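Local coordinates for protein LAO/AO transport system kinase (Escherichia coli, PDB 2P67) that probably works as a P-loop NTPase of the MeaB family, built on a parallel beta sheet flanked by helices, at residues L59-T64 with C172-Q177; I90-S95 with V152-V157; Q161-V166 with K190-V195; R236-S241 with D249-A254. All coordinates share one frame; numbering follows the deposited sequence. Where two conformers were deposited one is given.

Contact 1 of 4, residues L59-T64 with C172-Q177; sequences LGVTGT and CFISLQ
Cys-172 faces Leu-59 at the start of the pairing: its CB packs 3.8 Å from CD2 of Leu-59, while its carbonyl takes a nearly straight bond from the N-H of Gly-60 (170° at the hydrogen). Strands 57-63 and 172-177 run parallel in the middle of the seven-stranded sheet of a P-loop NTPase, and the first leads into the probable P-loop, to which Gly-63 would belong. Phe-173, with CG anti to the backbone N (chi1 180°), carries its ring out to where Thr-62 can meet the edge. The methyl CG2 of Thr-62 lies at that edge and in the ring plane, 3.6 Å from CZ of Phe-173, and CD1 of Phe-173 rests against the backbone of Gly-60. Ile-174 bonds twice to strand 57-63: its N donates to Gly-60 O at 2.8 Å, and its O accepts from Thr-62 N and meets the CA-H of Val-61. On the other face, its CD1 reaches back to Gly-60 O and loosely approaches the methyls of Leu-59 and Val-61. Ser-175 OG receives Gln-177 NE2 and shares a water with Thr-62 OG1; the same water donates to Leu-176 O. Leu-176 N gives Thr-62 O the shortest backbone bond of the pair, 2.7 Å, whereas its O takes only a weak one from Thr-64 N. CD1 of Leu-176 meets CG1 of Val-61 at 4.0 Å. Gln-177, bent at chi2 (-66°), brings its amide back toward the first strand, where OE1 lies 3.5 Å from CG2 of Thr-64 and accepts from a water that also bonds Thr-64 OG1.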
loop_
_atom_site.group_PDB
_atom_site.type_symbol
_atom_site.label_atom_id
_atom_site.label_comp_id
_atom_site.label_asym_id
_atom_site.label_seq_id
_atom_site.Cartn_x
_atom_site.Cartn_y
_atom_site.Cartn_z
ATOM N N LEU A 59 -20.564 7.410 -5.646
ATOM C CA LEU A 59 -19.458 7.898 -6.467
ATOM C C LEU A 59 -18.457 8.699 -5.652
ATOM O O LEU A 59 -18.853 9.480 -4.770
ATOM C CB LEU A 59 -19.993 8.789 -7.601
ATOM C CG LEU A 59 -21.031 8.168 -8.541
ATOM C CD1 LEU A 59 -21.489 9.209 -9.575
ATOM C CD2 LEU A 59 -20.482 6.925 -9.238
ATOM N N GLY A 60 -17.168 8.542 -5.964
ATOM C CA GLY A 60 -16.156 9.404 -5.386
ATOM C C GLY A 60 -15.586 10.277 -6.475
ATOM O O GLY A 60 -15.301 9.802 -7.601
ATOM N N VAL A 61 -15.403 11.552 -6.146
ATOM C CA VAL A 61 -14.850 12.503 -7.098
ATOM C C VAL A 61 -13.736 13.308 -6.398
ATOM O O VAL A 61 -13.993 13.984 -5.406
ATOM C CB VAL A 61 -15.936 13.470 -7.695
ATOM C CG1 VAL A 61 -15.283 14.526 -8.569
ATOM C CG2 VAL A 61 -17.048 12.707 -8.482
ATOM N N THR A 62 -12.510 13.221 -6.901
ATOM C CA THR A 62 -11.455 14.122 -6.430
ATOM C C THR A 62 -11.049 15.089 -7.543
ATOM O O THR A 62 -11.178 14.788 -8.722
ATOM C CB THR A 62 -10.211 13.374 -5.864
ATOM O OG1 THR A 62 -9.586 12.563 -6.889
ATOM C CG2 THR A 62 -10.596 12.511 -4.692
ATOM N N GLY A 63 -10.584 16.273 -7.167
ATOM C CA GLY A 63 -10.028 17.179 -8.161
ATOM C C GLY A 63 -8.768 17.797 -7.609
ATOM O O GLY A 63 -8.725 18.161 -6.435
ATOM N N THR A 64 -7.734 17.889 -8.444
ATOM C CA THR A 64 -6.526 18.620 -8.068
ATOM C C THR A 64 -6.827 20.124 -8.095
ATOM O O THR A 64 -7.786 20.555 -8.751
ATOM C CB THR A 64 -5.335 18.281 -9.003
ATOM O OG1 THR A 64 -5.709 18.522 -10.365
ATOM C CG2 THR A 64 -4.921 16.822 -8.844
ATOM N N CYS A 172 -17.555 3.655 -7.474
ATOM C CA CYS A 172 -16.819 4.101 -8.661
ATOM C C CYS A 172 -16.078 5.387 -8.326
ATOM O O CYS A 172 -16.702 6.362 -7.868
ATOM C CB CYS A 172 -17.770 4.323 -9.849
ATOM S SG CYS A 172 -16.917 4.838 -11.402
ATOM N N PHE A 173 -14.751 5.371 -8.556
ATOM C CA PHE A 173 -13.880 6.477 -8.190
ATOM C C PHE A 173 -13.392 7.239 -9.422
ATOM O O PHE A 173 -12.742 6.658 -10.311
ATOM C CB PHE A 173 -12.685 6.020 -7.354
ATOM C CG PHE A 173 -11.785 7.151 -6.986
ATOM C CD1 PHE A 173 -12.232 8.148 -6.120
ATOM C CD2 PHE A 173 -10.537 7.290 -7.577
ATOM C CE1 PHE A 173 -11.412 9.233 -5.808
ATOM C CE2 PHE A 173 -9.722 8.371 -7.276
ATOM C CZ PHE A 173 -10.159 9.340 -6.404
ATOM N N ILE A 174 -13.684 8.530 -9.440
ATOM C CA ILE A 174 -13.408 9.419 -10.581
ATOM C C ILE A 174 -12.440 10.529 -10.159
ATOM O O ILE A 174 -12.685 11.243 -9.184
ATOM C CB ILE A 174 -14.700 10.052 -11.155
ATOM C CG1 ILE A 174 -15.708 8.976 -11.590
ATOM C CG2 ILE A 174 -14.353 10.985 -12.342
ATOM C CD1 ILE A 174 -16.931 8.874 -10.698
ATOM N N SER A 175 -11.343 10.675 -10.895
ATOM C CA SER A 175 -10.341 11.685 -10.557
ATOM C C SER A 175 -10.298 12.750 -11.640
ATOM O O SER A 175 -10.150 12.427 -12.808
ATOM C CB SER A 175 -8.961 11.051 -10.396
ATOM O OG SER A 175 -7.955 12.052 -10.249
ATOM N N LEU A 176 -10.424 14.008 -11.233
ATOM C CA LEU A 176 -10.291 15.135 -12.150
ATOM C C LEU A 176 -8.875 15.663 -12.135
ATOM O O LEU A 176 -8.274 15.889 -11.068
ATOM C CB LEU A 176 -11.277 16.248 -11.811
ATOM C CG LEU A 176 -12.561 16.143 -12.619
ATOM C CD1 LEU A 176 -13.409 15.005 -12.086
ATOM C CD2 LEU A 176 -13.297 17.464 -12.543
ATOM N N GLN A 177 -8.354 15.849 -13.338
ATOM C CA GLN A 177 -6.975 16.300 -13.519
ATOM C C GLN A 177 -6.950 17.510 -14.448
ATOM O O GLN A 177 -7.861 17.718 -15.240
ATOM C CB GLN A 177 -6.096 15.180 -14.090
ATOM C CG GLN A 177 -5.983 13.903 -13.224
ATOM C CD GLN A 177 -5.270 14.103 -11.872
ATOM O OE1 GLN A 177 -4.350 14.912 -11.741
ATOM N NE2 GLN A 177 -5.677 13.334 -10.876
HETATM O O HOH W 1 -8.024 14.301 -8.638
HETATM O O HOH W 2 -4.052 17.521 -12.183
#

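Contact 2 of 4, residues I90-S95 with V152-V157; sequences IAVDPS and VIVETV
Val-92 O is gripped by a hydroxyl and two waters. Thr-156 OG1 donates to it at 2.8 Å, approaching from above the carbonyl plane, 49° out of it. Anti placement of OG1 to the backbone N (chi1 -164°) turns the hydroxyl of Thr-156 toward strand 87-92. Of the waters, one donates to Val-92 O at 3.0 Å and accepts weakly from Val-157 N, and the other, 2.7 Å from Val-92 O and also near Glu-155 O, cannot serve every acceptor around it at once. Behind this cluster the backbones pair in a regular parallel ladder. Ile-90 N donates to Ile-153 O at 2.7 Å, Glu-155 N to Ile-90 O, and Val-92 N to Glu-155 O. These neighbouring strands belong to the parallel sheet of the P-loop NTPase fold, and their C-terminal ends face the nucleotide-site side of such folds. Glu-155 rises from the face shared with Ala-91; its chain bends at chi2, bringing CD beside that alanine, OE1 lies 3.4 Å from Ala-91 CB, and OE2 makes a salt bridge with Lys-69, the lysine of the probable Walker A motif. Val-92 CG2 packs 3.6 Å from CG2 of Val-154 in one of its two conformers, the side chains crossing obliquely, with helix 133-146 touching Val-92 and helix 162-167 touching Val-154 and Thr-156. Past the end of strand 87-92, the ring of Pro-94 meets the side chain of Val-157, CG to CG2 at 3.9 Å.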
loop_
_atom_site.group_PDB
_atom_site.type_symbol
_atom_site.label_atom_id
_atom_site.label_comp_id
_atom_site.label_asym_id
_atom_site.label_seq_id
_atom_site.Cartn_x
_atom_site.Cartn_y
_atom_site.Cartn_z
ATOM N N ILE A 90 -21.613 14.960 -0.709
ATOM C CA ILE A 90 -20.932 15.059 0.574
ATOM C C ILE A 90 -19.555 15.656 0.281
ATOM O O ILE A 90 -18.704 15.003 -0.322
ATOM C CB ILE A 90 -20.819 13.688 1.259
ATOM C CG1 ILE A 90 -22.210 13.016 1.363
ATOM C CG2 ILE A 90 -20.069 13.796 2.580
ATOM C CD1 ILE A 90 -23.256 13.840 2.117
ATOM N N ALA A 91 -19.383 16.904 0.695
ATOM C CA ALA A 91 -18.198 17.715 0.396
ATOM C C ALA A 91 -17.200 17.688 1.561
ATOM O O ALA A 91 -17.370 18.374 2.574
ATOM C CB ALA A 91 -18.637 19.151 0.043
ATOM N N VAL A 92 -16.174 16.849 1.438
ATOM C CA VAL A 92 -15.274 16.590 2.559
ATOM C C VAL A 92 -14.118 17.587 2.556
ATOM O O VAL A 92 -13.506 17.849 1.518
ATOM C CB VAL A 92 -14.758 15.132 2.576
ATOM C CG1 VAL A 92 -13.841 14.899 3.767
ATOM C CG2 VAL A 92 -15.944 14.127 2.593
ATOM N N ASP A 93 -13.842 18.166 3.716
ATOM C CA ASP A 93 -12.722 19.099 3.804
ATOM C C ASP A 93 -11.377 18.380 3.680
ATOM O O ASP A 93 -11.233 17.239 4.155
ATOM C CB ASP A 93 -12.808 19.963 5.069
ATOM C CG ASP A 93 -13.247 21.375 4.757
ATOM O OD1 ASP A 93 -12.414 22.303 4.907
ATOM O OD2 ASP A 93 -14.400 21.561 4.303
ATOM N N PRO A 94 -10.395 19.019 3.009
ATOM C CA PRO A 94 -9.064 18.393 2.909
ATOM C C PRO A 94 -8.437 18.249 4.302
ATOM O O PRO A 94 -8.696 19.084 5.170
ATOM C CB PRO A 94 -8.251 19.393 2.071
ATOM C CG PRO A 94 -9.243 20.337 1.462
ATOM C CD PRO A 94 -10.458 20.335 2.343
ATOM N N SER A 95 -7.646 17.192 4.510
ATOM C CA SER A 95 -6.929 16.977 5.778
ATOM C C SER A 95 -5.990 18.132 6.100
ATOM O O SER A 95 -5.907 18.561 7.252
ATOM C CB SER A 95 -6.129 15.671 5.752
ATOM O OG SER A 95 -6.987 14.553 5.595
ATOM N N VAL A 152 -25.130 9.128 -4.558
ATOM C CA VAL A 152 -24.422 9.930 -3.555
ATOM C C VAL A 152 -22.986 10.116 -4.007
ATOM O O VAL A 152 -22.297 9.130 -4.304
ATOM C CB VAL A 152 -24.375 9.258 -2.157
ATOM C CG1 VAL A 152 -23.824 10.247 -1.116
ATOM C CG2 VAL A 152 -25.748 8.765 -1.750
ATOM N N ILE A 153 -22.543 11.371 -4.037
ATOM C CA ILE A 153 -21.190 11.724 -4.465
ATOM C C ILE A 153 -20.411 12.245 -3.280
ATOM O O ILE A 153 -20.826 13.227 -2.645
ATOM C CB ILE A 153 -21.218 12.818 -5.549
ATOM C CG1 ILE A 153 -22.044 12.354 -6.759
ATOM C CG2 ILE A 153 -19.785 13.186 -5.992
ATOM C CD1 ILE A 153 -22.206 13.419 -7.831
ATOM N N VAL A 154 -19.298 11.586 -2.963
ATOM C CA VAL A 154 -18.403 12.111 -1.955
ATOM C C VAL A 154 -17.240 12.776 -2.691
ATOM O O VAL A 154 -16.631 12.187 -3.600
ATOM C CB VAL A 154 -17.978 11.033 -0.903
ATOM C CG1 VAL A 154 -17.165 9.880 -1.532
ATOM C CG2 VAL A 154 -17.229 11.677 0.270
ATOM N N GLU A 155 -16.955 14.020 -2.341
ATOM C CA GLU A 155 -15.929 14.721 -3.103
ATOM C C GLU A 155 -14.924 15.436 -2.219
ATOM O O GLU A 155 -15.263 15.904 -1.145
ATOM C CB GLU A 155 -16.559 15.659 -4.138
ATOM C CG GLU A 155 -17.413 16.762 -3.546
ATOM C CD GLU A 155 -16.644 18.046 -3.366
ATOM O OE1 GLU A 155 -17.285 19.068 -3.064
ATOM O OE2 GLU A 155 -15.409 18.053 -3.541
ATOM N N THR A 156 -13.673 15.482 -2.665
ATOM C CA THR A 156 -12.661 16.230 -1.941
ATOM C C THR A 156 -11.511 16.552 -2.891
ATOM O O THR A 156 -11.486 16.088 -4.024
ATOM C CB THR A 156 -12.182 15.494 -0.651
ATOM O OG1 THR A 156 -11.486 16.408 0.223
ATOM C CG2 THR A 156 -11.295 14.281 -0.980
ATOM N N VAL A 157 -10.578 17.363 -2.404
ATOM C CA VAL A 157 -9.389 17.711 -3.170
ATOM C C VAL A 157 -8.486 16.491 -3.270
ATOM O O VAL A 157 -8.329 15.736 -2.307
ATOM C CB VAL A 157 -8.624 18.892 -2.524
ATOM C CG1 VAL A 157 -7.396 19.246 -3.341
ATOM C CG2 VAL A 157 -9.524 20.109 -2.429
HETATM O O HOH W 3 -14.744 19.011 -0.592
HETATM O O HOH W 4 -12.080 19.340 -0.661
#

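Contact 3 of 4, residues Q161-V166 with K190-V195; sequences QSETEV and KGLMEV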
loop_
_atom_site.group_PDB
_atom_site.type_symbol
_atom_site.label_atom_id
_atom_site.label_comp_id
_atom_site.label_asym_id
_atom_site.label_seq_id
_atom_site.Cartn_x
_atom_site.Cartn_y
_atom_site.Cartn_z
ATOM N N GLN A 161 -3.009 11.488 -0.039
ATOM C CA GLN A 161 -3.558 10.143 -0.195
ATOM C C GLN A 161 -5.091 10.164 -0.244
ATOM O O GLN A 161 -5.745 9.133 -0.063
ATOM C CB GLN A 161 -3.070 9.261 0.966
ATOM C CG GLN A 161 -3.370 9.839 2.367
ATOM C CD GLN A 161 -2.564 11.118 2.685
ATOM O OE1 GLN A 161 -3.103 12.237 2.667
ATOM N NE2 GLN A 161 -1.268 10.949 2.963
ATOM N N SER A 162 -5.660 11.338 -0.507
ATOM C CA SER A 162 -7.108 11.514 -0.444
ATOM C C SER A 162 -7.843 10.643 -1.481
ATOM O O SER A 162 -8.970 10.190 -1.236
ATOM C CB SER A 162 -7.490 12.988 -0.574
ATOM O OG SER A 162 -7.166 13.465 -1.872
ATOM N N GLU A 163 -7.195 10.389 -2.620
ATOM C CA GLU A 163 -7.778 9.508 -3.639
ATOM C C GLU A 163 -8.025 8.115 -3.062
ATOM O O GLU A 163 -9.120 7.570 -3.213
ATOM C CB GLU A 163 -6.901 9.408 -4.905
ATOM C CG GLU A 163 -6.665 10.726 -5.625
ATOM C CD GLU A 163 -5.426 11.437 -5.119
ATOM O OE1 GLU A 163 -4.803 10.935 -4.157
ATOM O OE2 GLU A 163 -5.075 12.488 -5.696
ATOM N N THR A 164 -7.025 7.547 -2.388
ATOM C CA THR A 164 -7.187 6.188 -1.870
ATOM C C THR A 164 -8.212 6.123 -0.726
ATOM O O THR A 164 -8.974 5.157 -0.641
ATOM C CB THR A 164 -5.844 5.516 -1.517
ATOM O OG1 THR A 164 -5.216 6.225 -0.445
ATOM C CG2 THR A 164 -4.902 5.506 -2.750
ATOM N N GLU A 165 -8.258 7.173 0.100
ATOM C CA GLU A 165 -9.235 7.291 1.204
ATOM C C GLU A 165 -10.691 7.349 0.698
ATOM O O GLU A 165 -11.551 6.617 1.182
ATOM C CB GLU A 165 -8.920 8.518 2.075
ATOM C CG GLU A 165 -7.569 8.417 2.791
ATOM C CD GLU A 165 -7.071 9.750 3.338
ATOM O OE1 GLU A 165 -7.531 10.818 2.865
ATOM O OE2 GLU A 165 -6.203 9.730 4.241
ATOM N N VAL A 166 -10.947 8.200 -0.294
ATOM C CA VAL A 166 -12.280 8.292 -0.919
ATOM C C VAL A 166 -12.604 6.972 -1.637
ATOM O O VAL A 166 -13.739 6.465 -1.596
ATOM C CB VAL A 166 -12.337 9.469 -1.928
ATOM C CG1 VAL A 166 -13.623 9.433 -2.754
ATOM C CG2 VAL A 166 -12.217 10.811 -1.204
ATOM N N LYS A 190 1.372 7.210 -8.156
ATOM C CA LYS A 190 1.074 5.766 -8.130
ATOM C C LYS A 190 -0.201 5.408 -7.346
ATOM O O LYS A 190 -0.963 4.521 -7.755
ATOM C CB LYS A 190 2.282 4.945 -7.650
ATOM C CG LYS A 190 3.480 5.016 -8.599
ATOM C CD LYS A 190 4.624 4.187 -8.050
ATOM C CE LYS A 190 5.905 4.403 -8.853
ATOM N NZ LYS A 190 6.905 5.146 -8.075
ATOM N N GLY A 191 -0.463 6.132 -6.262
ATOM C CA GLY A 191 -1.664 5.914 -5.454
ATOM C C GLY A 191 -2.919 6.153 -6.267
ATOM O O GLY A 191 -3.908 5.455 -6.099
ATOM N N LEU A 192 -2.859 7.123 -7.177
ATOM C CA LEU A 192 -3.974 7.376 -8.088
ATOM C C LEU A 192 -4.199 6.196 -9.053
ATOM O O LEU A 192 -5.335 5.733 -9.230
ATOM C CB LEU A 192 -3.714 8.657 -8.868
ATOM C CG LEU A 192 -4.767 8.940 -9.947
ATOM C CD1 LEU A 192 -6.162 9.062 -9.269
ATOM C CD2 LEU A 192 -4.348 10.210 -10.692
ATOM N N MET A 193 -3.118 5.691 -9.646
ATOM C CA MET A 193 -3.205 4.509 -10.498
ATOM C C MET A 193 -3.814 3.314 -9.768
ATOM O O MET A 193 -4.530 2.533 -10.368
ATOM C CB MET A 193 -1.844 4.157 -11.110
ATOM C CG MET A 193 -1.261 5.276 -12.020
ATOM S SD MET A 193 -2.257 5.552 -13.518
ATOM C CE MET A 193 -3.341 6.866 -13.100
ATOM N N GLU A 194 -3.513 3.180 -8.477
ATOM C CA GLU A 194 -4.055 2.089 -7.664
ATOM C C GLU A 194 -5.586 2.065 -7.622
ATOM O O GLU A 194 -6.198 0.977 -7.567
ATOM C CB GLU A 194 -3.519 2.180 -6.231
ATOM C CG GLU A 194 -2.033 1.908 -6.112
ATOM C CD GLU A 194 -1.677 0.428 -6.149
ATOM O OE1 GLU A 194 -2.579 -0.433 -6.285
ATOM O OE2 GLU A 194 -0.481 0.130 -6.026
ATOM N N VAL A 195 -6.194 3.255 -7.652
ATOM C CA VAL A 195 -7.633 3.383 -7.351
ATOM C C VAL A 195 -8.523 3.952 -8.460
ATOM O O VAL A 195 -9.733 3.766 -8.416
ATOM C CB VAL A 195 -7.859 4.200 -6.048
ATOM C CG1 VAL A 195 -7.152 3.522 -4.848
ATOM C CG2 VAL A 195 -7.411 5.637 -6.212
#
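Helix packs on helix here, without a hydrogen bond between them: Glu-163 and Thr-164 of helix 162-167 meet Gly-191, Leu-192 and Val-195 of helix 190-195. The two lie side by side on the sheet face that carries Phe-173, with their short axes 8.8 Å apart and nearly parallel, at 22°. Thr-164 bears the closest approaches. Its CG2 is anti to the carbonyl carbon, while OG1 stands between the backbone N and the carbonyl carbon (chi1 64°); the methyl thus faces the neighbour, 3.5 Å from Gly-191 O and 3.7 Å from Val-195 CG1, and the side chains of Thr-164 and Val-195 cross at about a right angle. Its hydroxyl turns back along its own helix and donates to Gln-161 O at 3.0 Å, an oxygen at the N-cap that also accepts from Glu-165 N. One step along, Val-195 CG2 rests 4.0 Å from Glu-163 CB, and Leu-192 CD1 touches the aliphatic CG of Glu-163. The carboxylate bends off at chi2 (90°) and forms a salt bridge with Lys-189. Beneath, Glu-163 and Val-195 both press on Phe-173, and Lys-190 on the far side donates to Arg-227 O of the second subunit, so the second helix lies at the dimer interface. Each helix follows a sheet strand and leads into the next one, the successive beta-alpha-beta crossovers of the layered P-loop NTPase fold.

Contact 4 of 4, residues R236-S241 with D249-A254; sequences RVLTCS and DEIWHA
Leu-238 is the main bump of this contact, and the surface of helix 248-264 supplies the hollow. Leu-238 is modelled in two conformers; in one its CD1 enters a shallow dip lined by Glu-250 O, the CG1 of Ile-251 and the CB of Ala-254, at 3.8 Å from Glu-250 O and 3.9 Å from Ala-254 CB. The helix answers with a bump of its own: Ile-251 sends CD1 toward the strand, where it lodges against Cys-240, 3.8 Å from SG and equally far from CB. Leu-238 CD1 thus rests beside Ile-251 CG1, while CD1 of the isoleucine goes past it to the cysteine. This is the last strand of the parallel sheet packed against the helix that follows it; the two run antiparallel, at 164°, with their axes 9.0 Å apart, a strand-loop-helix unit at the edge of the P-loop NTPase fold. Ile-251 also touches Val-200 of the adjoining strand and Phe-72 of helix 69-82. Toward the start of the strand the shape changes, because Ala-254 offers only its CB methyl. Arg-236, extended from CG to NE, spans it, with NH1 at 3.8 Å from Ala-254 CA and at 4.0 Å from Ala-254 CB. Beyond the alanine, NH1 forms a salt bridge with Asp-257, one turn further along the same helix.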
loop_
_atom_site.group_PDB
_atom_site.type_symbol
_atom_site.label_atom_id
_atom_site.label_comp_id
_atom_site.label_asym_id
_atom_site.label_seq_id
_atom_site.Cartn_x
_atom_site.Cartn_y
_atom_site.Cartn_z
ATOM N N ARG A 236 -10.877 4.164 -17.949
ATOM C CA ARG A 236 -11.035 5.056 -19.104
ATOM C C ARG A 236 -10.623 6.459 -18.740
ATOM O O ARG A 236 -10.760 6.875 -17.580
ATOM C CB ARG A 236 -12.483 5.084 -19.591
ATOM C CG ARG A 236 -13.013 3.732 -20.026
ATOM C CD ARG A 236 -14.447 3.851 -20.540
ATOM N NE ARG A 236 -14.981 2.530 -20.847
ATOM C CZ ARG A 236 -16.231 2.288 -21.219
ATOM N NH1 ARG A 236 -17.079 3.298 -21.398
ATOM N NH2 ARG A 236 -16.622 1.033 -21.431
ATOM N N VAL A 237 -10.113 7.186 -19.732
ATOM C CA VAL A 237 -9.680 8.555 -19.550
ATOM C C VAL A 237 -10.455 9.397 -20.561
ATOM O O VAL A 237 -10.328 9.187 -21.785
ATOM C CB VAL A 237 -8.154 8.720 -19.761
ATOM C CG1 VAL A 237 -7.710 10.150 -19.432
ATOM C CG2 VAL A 237 -7.380 7.712 -18.899
ATOM N N LEU A 238 -11.253 10.322 -20.039
ATOM C CA LEU A 238 -12.125 11.155 -20.866
ATOM C C LEU A 238 -11.806 12.631 -20.666
ATOM O O LEU A 238 -11.166 12.999 -19.701
ATOM C CB LEU A 238 -13.600 10.874 -20.557
ATOM C CG LEU A 238 -14.084 9.427 -20.735
ATOM C CD1 LEU A 238 -15.581 9.308 -20.523
ATOM C CD2 LEU A 238 -13.703 8.890 -22.105
ATOM N N THR A 239 -12.236 13.469 -21.606
ATOM C CA THR A 239 -12.099 14.909 -21.442
ATOM C C THR A 239 -13.484 15.544 -21.528
ATOM O O THR A 239 -14.424 14.964 -22.108
ATOM C CB THR A 239 -11.211 15.554 -22.534
ATOM O OG1 THR A 239 -11.922 15.509 -23.780
ATOM C CG2 THR A 239 -9.815 14.854 -22.650
ATOM N N CYS A 240 -13.602 16.744 -20.959
ATOM C CA CYS A 240 -14.866 17.480 -20.984
ATOM C C CYS A 240 -14.624 18.971 -20.884
ATOM O O CYS A 240 -13.519 19.409 -20.587
ATOM C CB CYS A 240 -15.816 17.011 -19.868
ATOM S SG CYS A 240 -15.247 17.291 -18.174
ATOM N N SER A 241 -15.658 19.753 -21.181
ATOM C CA SER A 241 -15.682 21.156 -20.788
ATOM C C SER A 241 -16.944 21.363 -19.979
ATOM O O SER A 241 -18.028 21.435 -20.553
ATOM C CB SER A 241 -15.704 22.091 -22.004
ATOM O OG SER A 241 -15.616 23.444 -21.569
ATOM N N ASP A 249 -22.216 14.118 -20.622
ATOM C CA ASP A 249 -23.075 12.979 -20.953
ATOM C C ASP A 249 -22.238 11.703 -21.094
ATOM O O ASP A 249 -22.616 10.631 -20.631
ATOM C CB ASP A 249 -23.836 13.232 -22.274
ATOM C CG ASP A 249 -24.725 14.473 -22.234
ATOM O OD1 ASP A 249 -25.383 14.733 -21.209
ATOM O OD2 ASP A 249 -24.781 15.198 -23.252
ATOM N N GLU A 250 -21.084 11.844 -21.745
ATOM C CA GLU A 250 -20.195 10.725 -22.037
ATOM C C GLU A 250 -19.553 10.156 -20.763
ATOM O O GLU A 250 -19.338 8.942 -20.646
ATOM C CB GLU A 250 -19.123 11.177 -23.035
ATOM C CG GLU A 250 -19.680 11.373 -24.471
ATOM C CD GLU A 250 -20.503 12.666 -24.698
ATOM O OE1 GLU A 250 -20.692 13.528 -23.792
ATOM O OE2 GLU A 250 -20.978 12.825 -25.845
ATOM N N ILE A 251 -19.272 11.040 -19.810
ATOM C CA ILE A 251 -18.729 10.625 -18.507
ATOM C C ILE A 251 -19.768 9.803 -17.730
ATOM O O ILE A 251 -19.457 8.740 -17.193
ATOM C CB ILE A 251 -18.178 11.837 -17.719
ATOM C CG1 ILE A 251 -16.894 12.362 -18.411
ATOM C CG2 ILE A 251 -17.949 11.477 -16.224
ATOM C CD1 ILE A 251 -16.511 13.730 -18.100
ATOM N N TRP A 252 -21.017 10.264 -17.722
ATOM C CA TRP A 252 -22.107 9.517 -17.078
ATOM C C TRP A 252 -22.274 8.158 -17.744
ATOM O O TRP A 252 -22.427 7.136 -17.090
ATOM C CB TRP A 252 -23.404 10.336 -17.133
ATOM C CG TRP A 252 -24.619 9.661 -16.584
ATOM C CD1 TRP A 252 -25.855 9.570 -17.193
ATOM C CD2 TRP A 252 -24.744 8.992 -15.322
ATOM N NE1 TRP A 252 -26.735 8.880 -16.382
ATOM C CE2 TRP A 252 -26.086 8.523 -15.226
ATOM C CE3 TRP A 252 -23.857 8.730 -14.263
ATOM C CZ2 TRP A 252 -26.559 7.817 -14.106
ATOM C CZ3 TRP A 252 -24.336 8.030 -13.146
ATOM C CH2 TRP A 252 -25.671 7.586 -13.079
ATOM N N HIS A 253 -22.204 8.146 -19.067
ATOM C CA HIS A 253 -22.293 6.908 -19.801
ATOM C C HIS A 253 -21.166 5.922 -19.479
ATOM O O HIS A 253 -21.398 4.724 -19.414
ATOM C CB HIS A 253 -22.407 7.203 -21.288
ATOM C CG HIS A 253 -23.723 7.816 -21.639
ATOM N ND1 HIS A 253 -23.912 8.621 -22.743
ATOM C CD2 HIS A 253 -24.913 7.770 -20.993
ATOM C CE1 HIS A 253 -25.176 9.014 -22.779
ATOM N NE2 HIS A 253 -25.802 8.517 -21.724
ATOM N N ALA A 254 -19.968 6.441 -19.257
ATOM C CA ALA A 254 -18.843 5.602 -18.869
ATOM C C ALA A 254 -19.060 5.018 -17.473
ATOM O O ALA A 254 -18.725 3.863 -17.224
ATOM C CB ALA A 254 -17.539 6.380 -18.932
#

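Overall arrangement
From the N terminus, strand 57-63 comes first, and contact 1 closes the long loop from it to strand 172-177. Contact 2 is nested inside that loop, joining strands 87-92 and 151-157, with strand 151-157 bonded to strand 57-63 on its other side, so the two contacts lie side by side in one sheet. Contact 3 crosses contact 1 along the chain: helix 162-167 precedes strand 172-177 and helix 190-195 follows it, and both pack on the strand. Its first helix also meets strand 151-157 of contact 2. Contact 4 opens only after the others have closed, fastening the final strand of the sheet to helix 248-264 without touching them.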